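Local coordinates for protein putative eukaryotic translation initiation factor eIF-4E (Leishmania major, PDB 5WB5) that probably binds the 7-methylguanosine cap of mRNA, including the cap 4 structure, and acts as a translation initiation factor, at residues A[82-85]-A[91-94]; A[44-49]-A[85-90]. One frame throughout, in Å; residues are numbered along the deposited sequence.

Interaction 1 of 2, residues A[82-85]-A[91-94]; sequences EGVK and PANK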
loop_
_atom_site.group_PDB
_atom_site.type_symbol
_atom_site.label_atom_id
_atom_site.label_comp_id
_atom_site.label_asym_id
_atom_site.label_seq_id
_atom_site.Cartn_x
_atom_site.Cartn_y
_atom_site.Cartn_z
ATOM N N GLU A 82 -11.406 -1.425 2.195
ATOM C CA GLU A 82 -12.029 -2.342 3.139
ATOM C C GLU A 82 -13.111 -3.156 2.442
ATOM O O GLU A 82 -13.867 -2.638 1.614
ATOM C CB GLU A 82 -12.623 -1.576 4.320
ATOM C CG GLU A 82 -13.019 -2.469 5.484
ATOM C CD GLU A 82 -13.458 -1.682 6.701
ATOM O OE1 GLU A 82 -13.888 -0.522 6.536
ATOM O OE2 GLU A 82 -13.367 -2.222 7.824
ATOM N N GLY A 83 -13.182 -4.439 2.781
ATOM C CA GLY A 83 -14.092 -5.338 2.102
ATOM C C GLY A 83 -13.627 -5.770 0.734
ATOM O O GLY A 83 -14.441 -6.238 -0.067
ATOM N N VAL A 84 -12.337 -5.627 0.438
ATOM C CA VAL A 84 -11.779 -5.993 -0.858
ATOM C C VAL A 84 -10.488 -6.758 -0.596
ATOM O O VAL A 84 -9.512 -6.181 -0.104
ATOM C CB VAL A 84 -11.511 -4.770 -1.748
ATOM C CG1 VAL A 84 -10.853 -5.187 -3.056
ATOM C CG2 VAL A 84 -12.809 -4.023 -2.017
ATOM N N LYS A 85 -10.480 -8.048 -0.919
ATOM C CA LYS A 85 -9.284 -8.849 -0.724
ATOM C C LYS A 85 -8.281 -8.587 -1.849
ATOM O O LYS A 85 -8.671 -8.287 -2.980
ATOM C CB LYS A 85 -9.636 -10.332 -0.686
ATOM C CG LYS A 85 -10.623 -10.717 0.409
ATOM C CD LYS A 85 -10.938 -12.209 0.377
ATOM C CE LYS A 85 -11.951 -12.594 1.447
ATOM N NZ LYS A 85 -12.308 -14.040 1.389
ATOM N N PRO A 91 -14.510 -9.950 -6.219
ATOM C CA PRO A 91 -15.343 -9.320 -7.256
ATOM C C PRO A 91 -14.862 -7.937 -7.657
ATOM O O PRO A 91 -15.151 -7.486 -8.773
ATOM C CB PRO A 91 -16.732 -9.262 -6.606
ATOM C CG PRO A 91 -16.719 -10.333 -5.574
ATOM C CD PRO A 91 -15.310 -10.397 -5.065
ATOM N N ALA A 92 -14.142 -7.242 -6.774
ATOM C CA ALA A 92 -13.649 -5.911 -7.105
ATOM C C ALA A 92 -12.508 -5.969 -8.112
ATOM O O ALA A 92 -12.302 -5.010 -8.865
ATOM C CB ALA A 92 -13.196 -5.195 -5.834
ATOM N N ASN A 93 -11.766 -7.075 -8.146
ATOM C CA ASN A 93 -10.608 -7.215 -9.017
ATOM C C ASN A 93 -10.834 -8.186 -10.167
ATOM O O ASN A 93 -9.918 -8.393 -10.970
ATOM C CB ASN A 93 -9.393 -7.672 -8.202
ATOM C CG ASN A 93 -9.112 -6.771 -7.021
ATOM O OD1 ASN A 93 -9.192 -5.548 -7.127
ATOM N ND2 ASN A 93 -8.786 -7.372 -5.882
ATOM N N LYS A 94 -12.021 -8.785 -10.273
ATOM C CA LYS A 94 -12.248 -9.799 -11.298
ATOM C C LYS A 94 -12.124 -9.204 -12.698
ATOM O O LYS A 94 -11.405 -9.739 -13.550
ATOM C CB LYS A 94 -13.621 -10.446 -11.098
ATOM C CG LYS A 94 -14.797 -9.498 -11.286
ATOM C CD LYS A 94 -16.126 -10.157 -10.969
ATOM C CE LYS A 94 -17.273 -9.175 -11.137
ATOM N NZ LYS A 94 -18.603 -9.831 -11.014
#
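V84 and A92 make the apolar centre of this contact, which closes the loop between strand 75-81 and the short helix 91-94 in the single antiparallel sheet fold of the eIF4E family. The loop leaves its strand, runs through G83 and V84, turns through residues 86-90 and comes back as the helix, whose first turn faces the loop's own beginning. The CA atoms of V84 and A92 are 6.5 Å apart, and 121 Å² of surface is buried in all.

The hydrophobic part is small. The CB methyl of A92 points at V84 and meets both of its branches, lying 3.6 Å from V84 CG1 and 4.0 Å from V84 CG2. The valine's first torsion explains this double approach: with CG1 opposite the backbone N (chi1 177°) and CG2 opposite the carbonyl carbon, both methyls are turned to the helix. V84 CG1 also skirts the amide of N93, whose ND2 is 4.1 Å away.

Polar contacts gather around that same amide, which is buried. It is turned toward the loop with CG beside its own backbone N (chi1 -54°). Both ends of the amide have partners beyond the two segments, OD1 being hydrogen-bonded to OG1 of T165 on strand 164-171 and ND2 to the backbone O of M87, so the side chain spans from the loop to the sheet. K85 brings only its backbone to N93. Its extended side chain leads away and ends in a salt bridge with E43. The helix start is fastened as well, by D90 OD1 bonding A92 N. On the loop side of the amide, N93 ND2 also comes within 3.0 Å of K85 O.

Interaction 2 of 2, residues A[44-49]-A[85-90]; sequences MSLVPI and KPMWED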
loop_
_atom_site.group_PDB
_atom_site.type_symbol
_atom_site.label_atom_id
_atom_site.label_comp_id
_atom_site.label_asym_id
_atom_site.label_seq_id
_atom_site.Cartn_x
_atom_site.Cartn_y
_atom_site.Cartn_z
ATOM N N MET A 44 -5.164 -18.300 2.882
ATOM C CA MET A 44 -4.858 -17.973 4.270
ATOM C C MET A 44 -3.422 -17.508 4.465
ATOM O O MET A 44 -3.062 -17.122 5.584
ATOM C CB MET A 44 -5.123 -19.181 5.167
ATOM N N SER A 45 -2.593 -17.544 3.420
ATOM C CA SER A 45 -1.241 -17.012 3.535
ATOM C C SER A 45 -1.251 -15.516 3.799
ATOM O O SER A 45 -0.234 -14.967 4.239
ATOM C CB SER A 45 -0.440 -17.312 2.266
ATOM O OG SER A 45 -0.292 -18.708 2.073
ATOM N N LEU A 46 -2.371 -14.846 3.542
ATOM C CA LEU A 46 -2.468 -13.415 3.766
ATOM C C LEU A 46 -2.868 -13.121 5.208
ATOM O O LEU A 46 -3.742 -13.785 5.772
ATOM C CB LEU A 46 -3.476 -12.781 2.807
ATOM C CG LEU A 46 -3.137 -12.902 1.323
ATOM C CD1 LEU A 46 -4.336 -12.494 0.490
ATOM C CD2 LEU A 46 -1.919 -12.057 0.964
ATOM N N VAL A 47 -2.231 -12.112 5.795
ATOM C CA VAL A 47 -2.449 -11.739 7.186
ATOM C C VAL A 47 -2.867 -10.270 7.228
ATOM O O VAL A 47 -2.056 -9.371 7.054
ATOM C CB VAL A 47 -1.172 -11.962 8.027
ATOM C CG1 VAL A 47 -1.422 -11.597 9.488
ATOM C CG2 VAL A 47 -0.697 -13.402 7.897
ATOM N N PRO A 48 -4.159 -9.995 7.472
ATOM C CA PRO A 48 -4.581 -8.593 7.631
ATOM C C PRO A 48 -4.053 -8.019 8.937
ATOM O O PRO A 48 -4.154 -8.649 9.993
ATOM C CB PRO A 48 -6.112 -8.681 7.626
ATOM C CG PRO A 48 -6.409 -10.058 8.088
ATOM C CD PRO A 48 -5.291 -10.924 7.576
ATOM N N ILE A 49 -3.490 -6.813 8.859
ATOM C CA ILE A 49 -2.796 -6.221 9.998
ATOM C C ILE A 49 -3.651 -5.150 10.663
ATOM O O ILE A 49 -3.911 -5.213 11.869
ATOM C CB ILE A 49 -1.437 -5.642 9.568
ATOM C CG1 ILE A 49 -0.526 -6.771 9.083
ATOM C CG2 ILE A 49 -0.786 -4.880 10.729
ATOM C CD1 ILE A 49 0.823 -6.312 8.574
ATOM N N LYS A 85 -10.480 -8.048 -0.919
ATOM C CA LYS A 85 -9.284 -8.849 -0.724
ATOM C C LYS A 85 -8.281 -8.587 -1.849
ATOM O O LYS A 85 -8.671 -8.287 -2.980
ATOM C CB LYS A 85 -9.636 -10.332 -0.686
ATOM C CG LYS A 85 -10.623 -10.717 0.409
ATOM C CD LYS A 85 -10.938 -12.209 0.377
ATOM C CE LYS A 85 -11.951 -12.594 1.447
ATOM N NZ LYS A 85 -12.308 -14.040 1.389
ATOM N N PRO A 86 -6.972 -8.694 -1.555
ATOM C CA PRO A 86 -5.927 -8.472 -2.580
ATOM C C PRO A 86 -5.738 -9.666 -3.512
ATOM O O PRO A 86 -4.619 -10.147 -3.711
ATOM C CB PRO A 86 -4.687 -8.203 -1.731
ATOM C CG PRO A 86 -4.891 -9.008 -0.516
ATOM C CD PRO A 86 -6.379 -8.979 -0.240
ATOM N N MET A 87 -6.833 -10.141 -4.101
ATOM C CA MET A 87 -6.810 -11.323 -4.949
ATOM C C MET A 87 -7.753 -11.130 -6.128
ATOM O O MET A 87 -8.749 -10.407 -6.035
ATOM C CB MET A 87 -7.207 -12.577 -4.163
ATOM C CG MET A 87 -6.220 -12.959 -3.070
ATOM S SD MET A 87 -6.804 -14.327 -2.050
ATOM C CE MET A 87 -8.110 -13.526 -1.123
ATOM N N TRP A 88 -7.424 -11.788 -7.243
ATOM C CA TRP A 88 -8.262 -11.699 -8.434
ATOM C C TRP A 88 -9.658 -12.246 -8.170
ATOM O O TRP A 88 -10.649 -11.719 -8.691
ATOM C CB TRP A 88 -7.609 -12.450 -9.595
ATOM C CG TRP A 88 -8.592 -12.907 -10.633
ATOM C CD1 TRP A 88 -9.220 -12.133 -11.566
ATOM C CD2 TRP A 88 -9.061 -14.245 -10.843
ATOM N NE1 TRP A 88 -10.048 -12.905 -12.343
ATOM C CE2 TRP A 88 -9.969 -14.205 -11.920
ATOM C CE3 TRP A 88 -8.801 -15.473 -10.225
ATOM C CZ2 TRP A 88 -10.619 -15.344 -12.391
ATOM C CZ3 TRP A 88 -9.446 -16.603 -10.695
ATOM C CH2 TRP A 88 -10.345 -16.531 -11.767
ATOM N N GLU A 89 -9.759 -13.302 -7.356
ATOM C CA GLU A 89 -11.060 -13.887 -7.052
ATOM C C GLU A 89 -12.006 -12.874 -6.423
ATOM O O GLU A 89 -13.220 -13.106 -6.403
ATOM C CB GLU A 89 -10.897 -15.093 -6.122
ATOM C CG GLU A 89 -10.185 -16.288 -6.752
ATOM C CD GLU A 89 -8.673 -16.158 -6.736
ATOM O OE1 GLU A 89 -8.166 -15.112 -6.277
ATOM O OE2 GLU A 89 -7.988 -17.103 -7.180
ATOM N N ASP A 90 -11.484 -11.766 -5.915
ATOM C CA ASP A 90 -12.336 -10.733 -5.345
ATOM C C ASP A 90 -13.203 -10.127 -6.444
ATOM O O ASP A 90 -12.692 -9.816 -7.526
ATOM C CB ASP A 90 -11.483 -9.653 -4.684
ATOM C CG ASP A 90 -12.309 -8.666 -3.883
ATOM O OD1 ASP A 90 -13.298 -8.131 -4.424
ATOM O OD2 ASP A 90 -11.971 -8.432 -2.704
#
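L46 reaches across to P86 and M87, and its CD1 methyl makes every close approach between the two segments. The contact is wholly apolar, has no hydrogen bond between the segments, and buries 106 Å². L46 CD1 lies 3.7 Å from P86 CG, at the outer corner of the proline ring, and 4.0 Å from M87 SD, so that one methyl touches both the ring corner and the thioether. L46 CD1 meets the outer part of M87 at CG as well as SD, the CG being 4.1 Å away. L46 has CG beside its backbone N (chi1 -62°), which sends the branch out toward the loop. H78 on strand 75-81 lies against both L46 and P86, while W30 on strand 22-32 also touches the leucine.

Bonds within each segment set the shape of the partners. P86 is the centre of an inverse gamma turn, closed by a weak M87 N to K85 O bond of 2.8 Å. A type I beta turn follows directly, with D90 N bonded to M87 O at 3.1 Å. D90 then ends the loop as the N-cap of the following helix, while its OD2 is modelled so close to K85 N that the length of this bond is doubtful. On the facing segment, L46 follows a 3-10 turn at 44-45 and leads into strand 47-54, where V47 and I49 pack against another protein chain of the assembly.

The type I turn carries W88 and E89 at its two central positions, both exposed. They match the Trp-Glu pair that stacks on and hydrogen-bonds the cap guanine in eIF4E relatives; W42, touched by M87 and E89, probably corresponds to the second sandwiching tryptophan, although the ring of W88 here lies beside H215. The packing is consistent with the base of such a cap-binding loop.

Both interactions hold the same connection, the loop from strand 75-81 to helix 91-94, and they share K85. Interaction 1 is local and only partly buried: it ties the two ends of the loop together, mixing one pair of apolar groups with a polar amide. Interaction 2 is the long-range and more buried one, joining the middle of the loop to the entry of the outermost strand 47-54 through apolar groups alone. The centres of interactions 1 and 2 are about 9 Å apart, on the same side of the chain's centre. N93 ND2 of 91-94 and M87 O of 85-90, probably hydrogen-bonded at 3.0 Å, bridge them directly, while W88 lies near the backbone of N93 and K94.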